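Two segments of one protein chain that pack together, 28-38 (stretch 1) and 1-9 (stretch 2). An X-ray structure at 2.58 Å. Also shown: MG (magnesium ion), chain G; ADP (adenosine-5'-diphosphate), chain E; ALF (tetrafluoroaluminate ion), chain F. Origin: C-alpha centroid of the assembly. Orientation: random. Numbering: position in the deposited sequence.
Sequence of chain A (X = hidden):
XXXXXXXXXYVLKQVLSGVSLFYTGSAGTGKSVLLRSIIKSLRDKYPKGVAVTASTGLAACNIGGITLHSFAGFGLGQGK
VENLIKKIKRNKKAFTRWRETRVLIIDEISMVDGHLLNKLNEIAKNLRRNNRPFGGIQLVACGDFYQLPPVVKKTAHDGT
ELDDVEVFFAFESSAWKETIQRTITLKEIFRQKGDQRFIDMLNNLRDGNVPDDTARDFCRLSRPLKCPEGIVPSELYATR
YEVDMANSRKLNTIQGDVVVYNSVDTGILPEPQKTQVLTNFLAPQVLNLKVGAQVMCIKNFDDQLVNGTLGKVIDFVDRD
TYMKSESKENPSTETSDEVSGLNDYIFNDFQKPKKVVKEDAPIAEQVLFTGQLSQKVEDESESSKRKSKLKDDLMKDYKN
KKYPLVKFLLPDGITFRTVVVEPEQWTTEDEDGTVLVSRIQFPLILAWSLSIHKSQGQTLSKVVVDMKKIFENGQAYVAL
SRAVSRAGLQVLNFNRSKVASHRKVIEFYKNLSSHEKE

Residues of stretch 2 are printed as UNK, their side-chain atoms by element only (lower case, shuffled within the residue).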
# COMPACT_ATOMS: atom_id res chain seq x y z
N GLY A 28 -10.56 7.81 6.42
CA GLY A 28 -11.61 8.20 5.49
C GLY A 28 -11.93 9.68 5.45
O GLY A 28 -13.00 10.06 4.96
N THR A 29 -11.05 10.52 5.98
CA THR A 29 -11.26 11.96 5.98
C THR A 29 -10.90 12.63 4.65
O THR A 29 -10.91 13.86 4.57
CB THR A 29 -10.47 12.60 7.12
OG1 THR A 29 -9.16 12.01 7.17
CG2 THR A 29 -11.17 12.36 8.45
N GLY A 30 -10.65 11.85 3.60
CA GLY A 30 -10.31 12.43 2.32
C GLY A 30 -8.88 12.89 2.19
O GLY A 30 -8.60 13.81 1.41
N LYS A 31 -7.95 12.29 2.94
CA LYS A 31 -6.56 12.71 2.89
C LYS A 31 -5.93 12.37 1.54
O LYS A 31 -5.31 13.22 0.90
CB LYS A 31 -5.77 12.09 4.04
CG LYS A 31 -6.11 12.65 5.42
CD LYS A 31 -5.20 12.08 6.51
CE LYS A 31 -5.34 10.56 6.67
NZ LYS A 31 -6.59 10.12 7.36
N SER A 32 -6.11 11.12 1.08
CA SER A 32 -5.48 10.72 -0.18
C SER A 32 -6.18 11.37 -1.37
O SER A 32 -5.53 11.68 -2.37
CB SER A 32 -5.49 9.20 -0.32
OG SER A 32 -4.72 8.60 0.70
N VAL A 33 -7.49 11.55 -1.29
CA VAL A 33 -8.20 12.25 -2.36
C VAL A 33 -7.64 13.66 -2.52
O VAL A 33 -7.39 14.12 -3.64
CB VAL A 33 -9.71 12.26 -2.08
CG1 VAL A 33 -10.43 13.19 -3.04
CG2 VAL A 33 -10.26 10.86 -2.19
N LEU A 34 -7.45 14.36 -1.40
CA LEU A 34 -6.79 15.66 -1.45
C LEU A 34 -5.36 15.53 -1.97
O LEU A 34 -4.92 16.35 -2.80
CB LEU A 34 -6.79 16.28 -0.05
CG LEU A 34 -5.85 17.47 0.18
CD1 LEU A 34 -6.18 18.63 -0.76
CD2 LEU A 34 -5.94 17.89 1.63
N LEU A 35 -4.65 14.50 -1.54
CA LEU A 35 -3.27 14.29 -1.96
C LEU A 35 -3.16 14.20 -3.48
O LEU A 35 -2.23 14.77 -4.07
CB LEU A 35 -2.71 13.03 -1.30
CG LEU A 35 -1.19 12.98 -1.15
CD1 LEU A 35 -0.67 14.34 -0.68
CD2 LEU A 35 -0.81 11.87 -0.17
N ARG A 36 -4.10 13.52 -4.12
CA ARG A 36 -4.06 13.43 -5.58
C ARG A 36 -4.26 14.80 -6.22
O ARG A 36 -3.68 15.07 -7.28
CB ARG A 36 -5.13 12.47 -6.09
CG ARG A 36 -4.98 11.04 -5.61
CD ARG A 36 -5.90 10.14 -6.39
NE ARG A 36 -6.06 8.84 -5.75
CZ ARG A 36 -7.00 8.56 -4.87
NH1 ARG A 36 -7.89 9.46 -4.49
NH2 ARG A 36 -7.06 7.33 -4.35
N SER A 37 -5.05 15.67 -5.59
CA SER A 37 -5.17 17.03 -6.09
C SER A 37 -3.89 17.81 -5.85
O SER A 37 -3.46 18.60 -6.71
CB SER A 37 -6.35 17.74 -5.44
OG SER A 37 -7.57 17.21 -5.92
N ILE A 38 -3.28 17.63 -4.68
CA ILE A 38 -1.98 18.24 -4.41
C ILE A 38 -0.98 17.87 -5.50
O ILE A 38 -0.24 18.72 -6.01
CB ILE A 38 -1.47 17.83 -3.02
CG1 ILE A 38 -2.39 18.39 -1.93
CG2 ILE A 38 -0.04 18.30 -2.82
CD1 ILE A 38 -2.06 17.88 -0.54
N UNK A 1 -15.09 15.00 -10.33
CA UNK A 1 -15.75 13.97 -9.53
C UNK A 1 -16.08 14.46 -8.12
O UNK A 1 -17.25 14.50 -7.73
s UNK A 1 -16.88 11.03 -10.37
c UNK A 1 -16.87 10.34 -8.71
c UNK A 1 -14.87 12.72 -9.45
c UNK A 1 -15.19 11.66 -10.50
N UNK A 2 -15.05 14.83 -7.36
CA UNK A 2 -15.17 15.21 -5.96
C UNK A 2 -14.85 16.69 -5.83
O UNK A 2 -13.83 17.16 -6.35
c UNK A 2 -14.24 14.36 -5.07
c UNK A 2 -13.95 15.05 -3.76
c UNK A 2 -14.82 12.96 -4.81
c UNK A 2 -13.89 12.08 -3.99
N UNK A 3 -15.73 17.43 -5.17
CA UNK A 3 -15.44 18.81 -4.76
C UNK A 3 -14.68 18.78 -3.44
O UNK A 3 -15.12 18.14 -2.47
c UNK A 3 -16.45 21.00 -4.05
c UNK A 3 -16.59 20.31 -7.09
c UNK A 3 -16.74 19.62 -4.64
c UNK A 3 -17.45 19.72 -5.99
N UNK A 4 -13.56 19.48 -3.38
CA UNK A 4 -12.79 19.54 -2.14
C UNK A 4 -13.51 20.42 -1.11
O UNK A 4 -14.03 21.49 -1.44
c UNK A 4 -9.08 19.73 -3.37
c UNK A 4 -11.38 20.07 -2.40
c UNK A 4 -10.46 19.12 -3.18
c UNK A 4 -10.36 17.78 -2.47
N UNK A 5 -13.57 19.94 0.12
CA UNK A 5 -14.09 20.74 1.22
C UNK A 5 -13.21 21.97 1.45
O UNK A 5 -12.09 22.07 0.94
c UNK A 5 -14.16 19.92 2.50
o UNK A 5 -12.86 19.58 2.93
N UNK A 6 -13.72 22.89 2.27
CA UNK A 6 -12.93 24.06 2.63
C UNK A 6 -11.72 23.68 3.49
O UNK A 6 -10.70 24.37 3.45
c UNK A 6 -13.79 25.08 3.37
o UNK A 6 -14.86 25.63 1.30
n UNK A 6 -16.03 25.99 3.18
c UNK A 6 -14.94 25.59 2.53
N UNK A 7 -11.83 22.60 4.26
CA UNK A 7 -10.65 22.10 4.96
C UNK A 7 -9.64 21.52 3.99
O UNK A 7 -8.43 21.78 4.11
c UNK A 7 -11.06 21.06 6.00
c UNK A 7 -11.72 21.63 7.24
c UNK A 7 -11.93 20.58 8.31
o UNK A 7 -12.19 19.40 7.96
o UNK A 7 -11.84 20.93 9.51
N UNK A 8 -10.10 20.72 3.03
CA UNK A 8 -9.19 20.16 2.03
C UNK A 8 -8.56 21.25 1.19
O UNK A 8 -7.36 21.19 0.88
c UNK A 8 -11.12 16.93 0.96
c UNK A 8 -10.23 17.82 1.82
n UNK A 8 -10.79 15.64 0.93
o UNK A 8 -12.08 17.39 0.34
c UNK A 8 -9.94 19.16 1.14
N UNK A 9 -9.34 22.27 0.80
CA UNK A 9 -8.78 23.38 0.04
C UNK A 9 -7.73 24.13 0.85
O UNK A 9 -6.71 24.58 0.30
c UNK A 9 -10.79 23.80 -1.52
c UNK A 9 -9.89 24.33 -0.40
c UNK A 9 -10.10 23.79 -2.87
o UNK A 9 -9.06 24.48 -3.02
o UNK A 9 -10.59 23.10 -3.79
MG MG G . -5.31 7.56 2.76
PB ADP E . -8.18 8.87 3.80
O1B ADP E . -8.11 9.98 4.83
O2B ADP E . -7.00 8.79 2.86
O3B ADP E . -8.62 7.54 4.36
PA ADP E . -9.59 8.76 1.33
O1A ADP E . -8.92 9.79 0.45
O2A ADP E . -9.26 7.30 1.17
O3A ADP E . -9.43 9.26 2.85
O5' ADP E . -11.18 8.91 1.17
C5' ADP E . -12.04 7.82 1.50
C4' ADP E . -13.34 7.98 0.74
O4' ADP E . -13.86 9.28 0.96
C3' ADP E . -13.09 7.84 -0.76
O3' ADP E . -13.95 6.82 -1.27
C2' ADP E . -13.48 9.17 -1.37
O2' ADP E . -14.26 8.98 -2.55
C1' ADP E . -14.29 9.85 -0.28
N9 ADP E . -14.02 11.30 -0.26
C8 ADP E . -12.83 11.87 0.04
N7 ADP E . -12.91 13.22 -0.03
C5 ADP E . -14.17 13.54 -0.37
C6 ADP E . -14.94 14.78 -0.61
N6 ADP E . -14.35 16.00 -0.50
N1 ADP E . -16.24 14.66 -0.96
C2 ADP E . -16.84 13.46 -1.07
N3 ADP E . -16.20 12.29 -0.87
C4 ADP E . -14.90 12.27 -0.52
AL ALF F . -7.20 6.08 5.27
F1 ALF F . -5.72 6.52 4.38
F2 ALF F . -8.69 5.64 6.14
F3 ALF F . -6.75 7.29 6.51
F4 ALF F . -7.70 4.93 4.00
O HOH W 1 -5.63 4.52 6.25
O HOH W 2 -4.10 8.75 3.84
O HOH W 3 -6.59 6.59 1.35
O HOH W 4 -4.09 6.12 2.08

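Position 1 carries three carbons and one sulfur in an unbranched chain, with the sulfur third from CA. It is out of contact with stretch 1, and a thioether of this shape is Met 1, poorly ordered and in touch with a crystal neighbour.

Position 2 has four carbons, forked at the first, with one arm two carbons long. Its CA-to-CB bond points toward stretch 1, and the terminal carbon of the longer arm lies 3.8 Å from Val 33 CG1. The fork at CB identifies Ile 2. Its CG2 also comes within 3.3 Å of C6 of the ADP.

Position 3 repeats the four-carbon pattern with a fork at the first atom and one longer arm, but it remains out of reach of stretch 1. This is Ile 3, whose backbone O accepts a weak bond from ADP N6 (3.0 Å).

Position 4 also has four carbons, now forked at the second; one terminal carbon lies 4.1 Å from Leu 34 CD1 and 3.9 Å from Ser 37 OG, placing one methyl against residues a helical turn apart. This is Leu 4.

Position 5 has one carbon and one oxygen and makes no contact across the stretches: Ser 5. It is the N-cap of the helix that follows, its OG accepting from the backbone N of position 8 at 3.0 Å.

Position 6 has two carbons, the second bearing one oxygen and one nitrogen, and is out of reach of stretch 1. This amide is Asn 6.

Position 7 has three carbons, the third bearing two oxygens, and does not contact stretch 1: the carboxylate of Glu 7.

Position 8 has three carbons, the third bearing one oxygen and one nitrogen; the nitrogen is 2.9 Å from Gly 30 O. The amide is Gln 8. NE2 donates to Gly 30 O (141°) and weakly to ADP N7 (3.4 Å), while OE1 accepts from ADP N6 (2.8 Å) and Ser 5 N (3.0 Å).

Position 9 again has three carbons ending in two oxygens, with CA-to-CB pointing away: Glu 9.

The contact buries 330 Å² and joins two apolar pairs to one direct hydrogen bond. Gln 8 links Gly 30 to the adenine, while the backbone N of Gly 30 donates to ADP O3A (3.0 Å). An ideal CB on Gly 30 would lie 2.4 Å from Gln 8 NE2, a clash, so the amide's close approach depends on glycine there.

Stretch 2, residues 1-9: MIILSNEQE
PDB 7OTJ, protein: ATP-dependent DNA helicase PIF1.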